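Local atomic coordinates of MW1564 protein (PDB entry 3NTV), a protein that probably transfers a methyl group from S-adenosylmethionine to a hydroxyl group of its substrate, as a putative caffeoyl-CoA O-methyltransferase with a Rossmann-like fold. Residues A[55-58]-A[59-63]; A[86-89]-A[90-93]; A[132-135]-A[136-139]; A[205-208]-A[209-213]. One frame throughout, in Å; residues are numbered along the deposited sequence. Where two conformers were deposited one is given.

Interaction 1 (A[55-58]-A[59-63]); sequences VDRL and TLDLI. With SO4 (sulfate ion), chain C.
R57 reaches D61 one helical turn on and forms a salt bridge at the start of helix 57-70. The arginine leaves the backbone with CG anti to its own N (chi1 -177°), and the bend at chi2 turns the chain toward the next helical turn. CG passes 4.0 Å from D61 OD2, CD comes to 3.7 Å from the same oxygen, and NE donates to D61 OD2 at 2.8 Å. CZ and NH2 each lie 3.5 Å from D61 OD2, and NH1 has a long, weak ion pair with E41. NE meets the oxygen on its syn side, though tilted out of the carboxylate plane; the guanidinium and carboxylate planes stand almost perpendicular (89°), and NE alone makes the bond across this contact. D61 OD2 is also hydrogen-bonded to H33 of helix 22-33.

V55 CG1 touches T59 CG2 at 3.9 Å, and L60 N bonds to D56 O at 2.9 Å. The backbone N of V55 holds sulfate O4 at 3.1 Å, while T59 OG1 bonds to D222. L58 packs on helix 22-33 and on N220 of the second subunit, L60 lies against helix 84-90, and V55 rests on strand 143-149.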
loop_
_atom_site.group_PDB
_atom_site.type_symbol
_atom_site.label_atom_id
_atom_site.label_comp_id
_atom_site.label_asym_id
_atom_site.label_seq_id
_atom_site.Cartn_x
_atom_site.Cartn_y
_atom_site.Cartn_z
ATOM N N VAL A 55 11.676 -9.256 -6.403
ATOM C CA VAL A 55 10.492 -8.484 -6.015
ATOM C C VAL A 55 10.516 -7.126 -6.753
ATOM O O VAL A 55 11.584 -6.522 -6.870
ATOM C CB VAL A 55 10.470 -8.308 -4.467
ATOM C CG1 VAL A 55 9.280 -7.466 -4.008
ATOM C CG2 VAL A 55 10.465 -9.671 -3.769
ATOM N N ASP A 56 9.353 -6.642 -7.221
ATOM C CA ASP A 56 9.321 -5.355 -7.902
ATOM C C ASP A 56 9.604 -4.193 -6.961
ATOM O O ASP A 56 9.295 -4.253 -5.766
ATOM C CB ASP A 56 8.028 -5.158 -8.673
ATOM C CG ASP A 56 7.926 -6.100 -9.857
ATOM O OD1 ASP A 56 8.733 -5.956 -10.800
ATOM O OD2 ASP A 56 7.107 -7.029 -9.802
ATOM N N ARG A 57 10.240 -3.148 -7.496
ATOM C CA ARG A 57 10.640 -1.997 -6.711
ATOM C C ARG A 57 9.528 -1.318 -5.907
ATOM O O ARG A 57 9.716 -1.056 -4.720
ATOM C CB ARG A 57 11.380 -0.967 -7.582
ATOM C CG ARG A 57 11.880 0.243 -6.788
ATOM C CD ARG A 57 12.978 -0.140 -5.782
ATOM N NE ARG A 57 13.352 0.988 -4.929
ATOM C CZ ARG A 57 14.296 1.874 -5.219
ATOM N NH1 ARG A 57 14.975 1.783 -6.357
ATOM N NH2 ARG A 57 14.550 2.873 -4.388
ATOM N N LEU A 58 8.399 -0.988 -6.552
ATOM C CA LEU A 58 7.350 -0.277 -5.812
ATOM C C LEU A 58 6.714 -1.165 -4.754
ATOM O O LEU A 58 6.391 -0.692 -3.663
ATOM C CB LEU A 58 6.302 0.341 -6.761
ATOM C CG LEU A 58 6.873 1.402 -7.732
ATOM C CD1 LEU A 58 5.779 1.956 -8.630
ATOM C CD2 LEU A 58 7.556 2.555 -6.985
ATOM N N THR A 59 6.591 -2.460 -5.055
ATOM C CA THR A 59 6.062 -3.442 -4.072
ATOM C C THR A 59 7.021 -3.509 -2.873
ATOM O O THR A 59 6.590 -3.451 -1.719
ATOM C CB THR A 59 5.994 -4.831 -4.739
ATOM O OG1 THR A 59 4.918 -4.792 -5.699
ATOM C CG2 THR A 59 5.749 -5.951 -3.724
ATOM N N LEU A 60 8.317 -3.642 -3.146
ATOM C CA LEU A 60 9.314 -3.698 -2.078
ATOM C C LEU A 60 9.266 -2.450 -1.226
ATOM O O LEU A 60 9.273 -2.551 -0.011
ATOM C CB LEU A 60 10.720 -3.874 -2.670
ATOM C CG LEU A 60 11.824 -3.800 -1.637
ATOM C CD1 LEU A 60 12.047 -5.158 -0.991
ATOM C CD2 LEU A 60 13.064 -3.188 -2.236
ATOM N N ASP A 61 9.199 -1.263 -1.850
ATOM C CA ASP A 61 9.197 -0.033 -1.067
ATOM C C ASP A 61 7.947 0.164 -0.203
ATOM O O ASP A 61 8.041 0.699 0.900
ATOM C CB ASP A 61 9.553 1.162 -1.940
ATOM C CG ASP A 61 11.023 1.169 -2.357
ATOM O OD1 ASP A 61 11.832 0.415 -1.745
ATOM O OD2 ASP A 61 11.372 1.946 -3.252
ATOM N N LEU A 62 6.817 -0.376 -0.651
ATOM C CA LEU A 62 5.618 -0.387 0.169
ATOM C C LEU A 62 5.822 -1.309 1.385
ATOM O O LEU A 62 5.484 -0.919 2.508
ATOM C CB LEU A 62 4.386 -0.861 -0.628
ATOM C CG LEU A 62 3.109 -1.114 0.213
ATOM C CD1 LEU A 62 2.626 0.173 0.933
ATOM C CD2 LEU A 62 1.974 -1.576 -0.699
ATOM N N ILE A 63 6.380 -2.511 1.161
ATOM C CA ILE A 63 6.593 -3.478 2.266
ATOM C C ILE A 63 7.564 -2.891 3.298
ATOM O O ILE A 63 7.334 -3.023 4.498
ATOM C CB ILE A 63 7.064 -4.849 1.734
ATOM C CG1 ILE A 63 5.973 -5.505 0.829
ATOM C CG2 ILE A 63 7.368 -5.780 2.922
ATOM C CD1 ILE A 63 6.538 -6.688 -0.012
HETATM S S SO4 C . 14.331 -11.792 -3.897
HETATM O O1 SO4 C . 14.257 -11.652 -2.423
HETATM O O2 SO4 C . 15.725 -12.009 -4.250
HETATM O O3 SO4 C . 13.519 -12.969 -4.305
HETATM O O4 SO4 C . 13.715 -10.592 -4.493
#

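Interaction 2 (A[86-89]-A[90-93]); sequences SMQF and ASIS
S91 turns back on Q88 at the end of helix 84-90, its hydroxyl donating to the carbonyl oxygen of Q88, with OG 2.7 Å from Q88 O. The bond depends on the placing of OG between the backbone N and the carbonyl carbon of S91 (chi1 78°), which swings it toward the preceding turn. S91 OG approaches Q88 O at a C=O...donor angle of 125°, tilted from the carbonyl plane. S91 N is held chiefly by M87 O at 2.8 Å and has only a weak bond to Q88 O.

Around this closing turn the side chains fan out in different directions. The side chain of Q88 leaves the helix pointing away from the following residues; its OE1 stays 4.0 Å from S91 OG and is bonded to S38 and K64. F89 points away from the following residues, its ring lying against I63 and I67 of helix 57-70 and against strand 74-78. I92 folds back beside the helix end: CG1 lies 3.5 Å from F89 O and CD1 reaches 4.1 Å from F89 CA, so the isoleucine covers backbone rather than the ring. I92 N bonds to F89 O at 3.2 Å, a tightened turn after the regular A90 N to S86 O bond. Selenomethionine M87 faces helix 105-117, while S86 OG binds E77 and T100.

A serine hydroxyl bonded to the carbonyl three residues back thus closes helix 84-90, which follows strand 74-78 in the beta-alpha-beta crossover to strand 97-102 of a Rossmann-like methyltransferase domain.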
loop_
_atom_site.group_PDB
_atom_site.type_symbol
_atom_site.label_atom_id
_atom_site.label_comp_id
_atom_site.label_asym_id
_atom_site.label_seq_id
_atom_site.Cartn_x
_atom_site.Cartn_y
_atom_site.Cartn_z
ATOM N N SER A 86 15.312 -10.064 1.372
ATOM C CA SER A 86 15.824 -10.328 2.727
ATOM C C SER A 86 16.766 -9.213 3.167
ATOM O O SER A 86 16.608 -8.656 4.239
ATOM C CB SER A 86 16.588 -11.648 2.766
ATOM O OG SER A 86 15.835 -12.706 2.210
HETATM N N MSE A 87 17.730 -8.871 2.304
HETATM C CA MSE A 87 18.701 -7.822 2.630
HETATM C C MSE A 87 18.065 -6.441 2.649
HETATM O O MSE A 87 18.381 -5.644 3.523
HETATM C CB MSE A 87 19.884 -7.862 1.677
HETATM C CG MSE A 87 20.675 -9.153 1.813
HETATM SE SE MSE A 87 22.245 -9.173 0.661
HETATM C CE MSE A 87 21.358 -9.182 -0.999
ATOM N N GLN A 88 17.096 -6.179 1.742
ATOM C CA GLN A 88 16.401 -4.896 1.744
ATOM C C GLN A 88 15.649 -4.702 3.062
ATOM O O GLN A 88 15.713 -3.632 3.650
ATOM C CB GLN A 88 15.462 -4.780 0.526
ATOM C CG GLN A 88 16.216 -4.540 -0.785
ATOM C CD GLN A 88 16.641 -3.099 -0.984
ATOM O OE1 GLN A 88 16.633 -2.295 -0.067
ATOM N NE2 GLN A 88 17.003 -2.732 -2.207
ATOM N N PHE A 89 15.001 -5.760 3.569
ATOM C CA PHE A 89 14.286 -5.651 4.848
ATOM C C PHE A 89 15.274 -5.489 6.009
ATOM O O PHE A 89 15.050 -4.653 6.883
ATOM C CB PHE A 89 13.398 -6.883 5.096
ATOM C CG PHE A 89 12.348 -7.178 4.037
ATOM C CD1 PHE A 89 11.794 -6.156 3.276
ATOM C CD2 PHE A 89 11.883 -8.472 3.840
ATOM C CE1 PHE A 89 10.795 -6.426 2.329
ATOM C CE2 PHE A 89 10.900 -8.738 2.883
ATOM C CZ PHE A 89 10.372 -7.711 2.135
ATOM N N ALA A 90 16.355 -6.295 6.024
ATOM C CA ALA A 90 17.353 -6.221 7.095
ATOM C C ALA A 90 18.057 -4.860 7.112
ATOM O O ALA A 90 18.454 -4.396 8.183
ATOM C CB ALA A 90 18.378 -7.331 6.930
ATOM N N SER A 91 18.153 -4.193 5.929
ATOM C CA SER A 91 18.810 -2.884 5.833
ATOM C C SER A 91 18.087 -1.775 6.570
ATOM O O SER A 91 18.680 -0.718 6.827
ATOM C CB SER A 91 19.072 -2.504 4.376
ATOM O OG SER A 91 17.874 -2.047 3.762
ATOM N N ILE A 92 16.784 -1.972 6.878
ATOM C CA ILE A 92 16.000 -0.945 7.558
ATOM C C ILE A 92 16.474 -0.642 8.994
ATOM O O ILE A 92 16.504 0.529 9.423
ATOM C CB ILE A 92 14.489 -1.293 7.503
ATOM C CG1 ILE A 92 13.999 -1.400 6.060
ATOM C CG2 ILE A 92 13.639 -0.292 8.342
ATOM C CD1 ILE A 92 12.596 -2.136 5.953
ATOM N N SER A 93 16.827 -1.697 9.745
ATOM C CA SER A 93 17.229 -1.559 11.132
ATOM C C SER A 93 18.119 -2.731 11.526
ATOM O O SER A 93 17.897 -3.852 11.059
ATOM C CB SER A 93 15.983 -1.532 12.018
ATOM O OG SER A 93 16.281 -1.180 13.359
#

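Interaction 3 (A[132-135]-A[136-139]); sequences LEQF and ENVN
The short, weakly bonded helix 135-138 lies in the connection between strands 124-128 and 143-149, and Q134 and N137 clasp its first turn with their side-chain amides. N137 ND2 donates to Q134 OE1 at 2.9 Å; the acceptor lies in the amide plane of N137, and the two amides are only 22° apart. The bend of Q134 at chi2 (-51°) brings OE1 round to N137, while its NE2 bonds to N130 O. N137 N also bonds to Q134 O, at 2.9 Å.

The phenyl ring of F135 is met on two sides. Over one face sits N139 CB, 4.3 Å from the ring centroid in a CH-pi contact; at the edge, near the ring plane, E136 OE2 comes to 3.5 Å from CD2. N139 ND2 then donates to E136 OE1 at 3.1 Å, reaching it from above the carboxylate plane and linking the two groups that flank the ring. A water bridges E133 O and E136 N across the start of the turn.

V138 packs on strands 97-102 and 124-128, and F135 on I161 and L165. The arrangement is that of a single-turn helix in a Rossmann-like crossover, with side-chain amide bonds beside its few backbone bonds.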
loop_
_atom_site.group_PDB
_atom_site.type_symbol
_atom_site.label_atom_id
_atom_site.label_comp_id
_atom_site.label_asym_id
_atom_site.label_seq_id
_atom_site.Cartn_x
_atom_site.Cartn_y
_atom_site.Cartn_z
ATOM N N LEU A 132 7.300 -27.188 2.584
ATOM C CA LEU A 132 6.297 -28.015 3.232
ATOM C C LEU A 132 6.825 -28.609 4.548
ATOM O O LEU A 132 6.022 -28.946 5.428
ATOM C CB LEU A 132 5.883 -29.164 2.291
ATOM C CG LEU A 132 4.949 -28.773 1.139
ATOM C CD1 LEU A 132 4.755 -29.952 0.169
ATOM C CD2 LEU A 132 3.594 -28.330 1.665
ATOM N N GLU A 133 8.159 -28.741 4.686
ATOM C CA GLU A 133 8.755 -29.447 5.836
ATOM C C GLU A 133 9.647 -28.648 6.765
ATOM O O GLU A 133 10.411 -29.252 7.538
ATOM C CB GLU A 133 9.566 -30.640 5.332
ATOM C CG GLU A 133 8.846 -31.513 4.331
ATOM C CD GLU A 133 9.660 -32.707 3.869
ATOM O OE1 GLU A 133 10.852 -32.544 3.520
ATOM O OE2 GLU A 133 9.084 -33.814 3.837
ATOM N N GLN A 134 9.586 -27.302 6.705
ATOM C CA GLN A 134 10.496 -26.504 7.529
ATOM C C GLN A 134 9.955 -25.940 8.832
ATOM O O GLN A 134 10.685 -25.210 9.502
ATOM C CB GLN A 134 11.162 -25.382 6.698
ATOM C CG GLN A 134 11.848 -25.834 5.411
ATOM C CD GLN A 134 12.802 -26.985 5.598
ATOM O OE1 GLN A 134 13.579 -27.034 6.568
ATOM N NE2 GLN A 134 12.751 -27.945 4.669
ATOM N N PHE A 135 8.701 -26.251 9.194
ATOM C CA PHE A 135 8.098 -25.719 10.439
ATOM C C PHE A 135 9.006 -25.830 11.677
ATOM O O PHE A 135 9.167 -24.846 12.418
ATOM C CB PHE A 135 6.728 -26.354 10.717
ATOM C CG PHE A 135 6.009 -25.771 11.915
ATOM C CD1 PHE A 135 5.224 -24.627 11.788
ATOM C CD2 PHE A 135 6.121 -26.360 13.168
ATOM C CE1 PHE A 135 4.560 -24.093 12.892
ATOM C CE2 PHE A 135 5.484 -25.801 14.282
ATOM C CZ PHE A 135 4.702 -24.678 14.133
ATOM N N GLU A 136 9.583 -27.037 11.911
ATOM C CA GLU A 136 10.445 -27.272 13.068
ATOM C C GLU A 136 11.819 -26.589 12.999
ATOM O O GLU A 136 12.549 -26.577 13.990
ATOM C CB GLU A 136 10.612 -28.799 13.303
ATOM C CG GLU A 136 9.345 -29.479 13.806
ATOM C CD GLU A 136 8.704 -28.940 15.076
ATOM O OE1 GLU A 136 9.436 -28.562 16.023
ATOM O OE2 GLU A 136 7.452 -28.921 15.129
ATOM N N ASN A 137 12.177 -26.035 11.836
ATOM C CA ASN A 137 13.449 -25.336 11.667
ATOM C C ASN A 137 13.284 -23.827 11.802
ATOM O O ASN A 137 14.283 -23.117 11.868
ATOM C CB ASN A 137 14.110 -25.716 10.353
ATOM C CG ASN A 137 14.491 -27.179 10.332
ATOM O OD1 ASN A 137 14.982 -27.728 11.326
ATOM N ND2 ASN A 137 14.209 -27.856 9.227
ATOM N N VAL A 138 12.036 -23.350 11.845
ATOM C CA VAL A 138 11.769 -21.898 11.951
ATOM C C VAL A 138 10.881 -21.513 13.126
ATOM O O VAL A 138 10.608 -20.322 13.326
ATOM C CB VAL A 138 11.198 -21.344 10.607
ATOM C CG1 VAL A 138 12.081 -21.723 9.411
ATOM C CG2 VAL A 138 9.743 -21.764 10.370
ATOM N N ASN A 139 10.405 -22.498 13.897
ATOM C CA ASN A 139 9.491 -22.226 14.998
ATOM C C ASN A 139 10.161 -21.799 16.317
ATOM O O ASN A 139 9.530 -21.905 17.370
ATOM C CB ASN A 139 8.551 -23.406 15.215
ATOM C CG ASN A 139 9.241 -24.664 15.698
ATOM O OD1 ASN A 139 10.465 -24.798 15.643
ATOM N ND2 ASN A 139 8.449 -25.598 16.193
HETATM O O HOH W 1 9.132 -29.449 10.294
#

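Interaction 4 (A[205-208]-A[209-213]); sequences NEWL and IKQPG
Q211 lays its side chain over the indole of W207 just after helix 192-209 ends. The glutamine CG sits almost on the normal of the six-membered ring, 4.2 Å from its centroid, in a CH-pi contact, and the amide beyond it is stacked on the same indole with its plane 25° from that of the ring. A bend at chi2 (-58°) folds the amide back over the tryptophan. The indole also pairs edge-to-face with F159 and touches K156 and E160, all of helix 155-162.

The backbone bonds record how the helix comes to its end. I209 N still donates to N205 O, at 3.1 Å, as an ordinary helical bond. Next, K210 N goes to W207 O at 3.2 Å and Q211 N to L208 O at 3.1 Å, each three residues back, so the ladder tightens into 3-10-like turns. I209 CG1 (3.2 Å) and K210 CG (3.3 Å) pack close on E206 O. The charged ends of E206 and K210 are not in contact, OE2 and NZ being 5.0 Å apart.

N205 ND2 is satisfied outside these segments, by V177 O and by Y28 OH of the second subunit. I209 packs on H35 of that subunit and on F218, L208 on T216. This is a helix C-terminus narrowing into a turn, placed where helix 192-209 passes into strand 214-219, outermost in the Rossmann-like sheet within this chain.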
loop_
_atom_site.group_PDB
_atom_site.type_symbol
_atom_site.label_atom_id
_atom_site.label_comp_id
_atom_site.label_asym_id
_atom_site.label_seq_id
_atom_site.Cartn_x
_atom_site.Cartn_y
_atom_site.Cartn_z
ATOM N N ASN A 205 -6.597 -16.555 -3.649
ATOM C CA ASN A 205 -7.270 -15.282 -3.326
ATOM C C ASN A 205 -8.651 -15.476 -2.694
ATOM O O ASN A 205 -8.960 -14.854 -1.679
ATOM C CB ASN A 205 -7.343 -14.381 -4.540
ATOM C CG ASN A 205 -5.983 -13.940 -5.024
ATOM O OD1 ASN A 205 -4.968 -14.005 -4.295
ATOM N ND2 ASN A 205 -5.914 -13.547 -6.277
ATOM N N GLU A 206 -9.473 -16.355 -3.292
ATOM C CA GLU A 206 -10.818 -16.646 -2.784
ATOM C C GLU A 206 -10.746 -17.286 -1.410
ATOM O O GLU A 206 -11.545 -16.960 -0.549
ATOM C CB GLU A 206 -11.567 -17.585 -3.747
ATOM C CG GLU A 206 -11.916 -16.968 -5.087
ATOM C CD GLU A 206 -13.068 -15.977 -5.129
ATOM O OE1 GLU A 206 -13.171 -15.251 -6.144
ATOM O OE2 GLU A 206 -13.871 -15.930 -4.168
ATOM N N TRP A 207 -9.806 -18.208 -1.204
ATOM C CA TRP A 207 -9.664 -18.891 0.075
ATOM C C TRP A 207 -9.204 -17.872 1.150
ATOM O O TRP A 207 -9.712 -17.880 2.270
ATOM C CB TRP A 207 -8.655 -20.028 -0.090
ATOM C CG TRP A 207 -8.259 -20.699 1.180
ATOM C CD1 TRP A 207 -8.886 -21.746 1.789
ATOM C CD2 TRP A 207 -7.106 -20.399 1.974
ATOM N NE1 TRP A 207 -8.203 -22.107 2.927
ATOM C CE2 TRP A 207 -7.088 -21.313 3.048
ATOM C CE3 TRP A 207 -6.060 -19.462 1.859
ATOM C CZ2 TRP A 207 -6.085 -21.299 4.025
ATOM C CZ3 TRP A 207 -5.058 -19.460 2.816
ATOM C CH2 TRP A 207 -5.088 -20.355 3.895
ATOM N N LEU A 208 -8.276 -16.979 0.780
ATOM C CA LEU A 208 -7.748 -15.971 1.704
ATOM C C LEU A 208 -8.815 -15.025 2.239
ATOM O O LEU A 208 -8.882 -14.816 3.452
ATOM C CB LEU A 208 -6.617 -15.193 1.038
ATOM C CG LEU A 208 -5.968 -14.053 1.849
ATOM C CD1 LEU A 208 -5.321 -14.593 3.108
ATOM C CD2 LEU A 208 -4.945 -13.346 0.988
ATOM N N ILE A 209 -9.648 -14.467 1.348
ATOM C CA ILE A 209 -10.712 -13.545 1.749
ATOM C C ILE A 209 -11.729 -14.182 2.698
ATOM O O ILE A 209 -12.415 -13.451 3.412
ATOM C CB ILE A 209 -11.401 -12.848 0.556
ATOM C CG1 ILE A 209 -12.144 -13.836 -0.362
ATOM C CG2 ILE A 209 -10.423 -11.993 -0.205
ATOM C CD1 ILE A 209 -13.117 -13.205 -1.388
ATOM N N LYS A 210 -11.829 -15.525 2.685
ATOM C CA LYS A 210 -12.757 -16.288 3.522
ATOM C C LYS A 210 -12.189 -16.724 4.882
ATOM O O LYS A 210 -12.897 -17.381 5.647
ATOM C CB LYS A 210 -13.371 -17.478 2.747
ATOM C CG LYS A 210 -14.148 -17.103 1.477
ATOM C CD LYS A 210 -15.336 -16.159 1.720
ATOM C CE LYS A 210 -16.147 -15.908 0.468
ATOM N NZ LYS A 210 -16.086 -14.485 0.046
ATOM N N GLN A 211 -10.931 -16.354 5.199
ATOM C CA GLN A 211 -10.323 -16.695 6.492
ATOM C C GLN A 211 -10.861 -15.699 7.537
ATOM O O GLN A 211 -10.598 -14.501 7.402
ATOM C CB GLN A 211 -8.774 -16.668 6.416
ATOM C CG GLN A 211 -8.129 -17.621 5.388
ATOM C CD GLN A 211 -8.476 -19.075 5.606
ATOM O OE1 GLN A 211 -9.291 -19.658 4.883
ATOM N NE2 GLN A 211 -7.873 -19.688 6.613
ATOM N N PRO A 212 -11.668 -16.126 8.546
ATOM C CA PRO A 212 -12.237 -15.135 9.486
ATOM C C PRO A 212 -11.257 -14.455 10.445
ATOM O O PRO A 212 -11.572 -13.392 10.978
ATOM C CB PRO A 212 -13.330 -15.918 10.226
ATOM C CG PRO A 212 -12.887 -17.330 10.156
ATOM C CD PRO A 212 -12.138 -17.496 8.857
ATOM N N GLY A 213 -10.090 -15.048 10.651
ATOM C CA GLY A 213 -9.102 -14.462 11.548
ATOM C C GLY A 213 -8.195 -13.442 10.881
ATOM O O GLY A 213 -7.171 -13.077 11.459
#

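How the interactions relate
Interactions 1 and 2 are buried and touch each other: I63 CG2 lies 3.5 Å from F89 CE1, joining helix 57-70 to helix 84-90. Both lie near one sulfate. Interactions 3 and 4 are only partly buried, about 18 and 19 Å from the chain centre to the centre of each contact, and both include a side chain laid over an aromatic ring. Interaction 1 is the start of a helix, interactions 2 and 4 the ends of two others, and interaction 3 a single turn. A buried ion pair marks the first, a serine hydroxyl the second, paired amides the third and an amide stacked on an indole the fourth. Interactions 1 and 4 reach the second subunit.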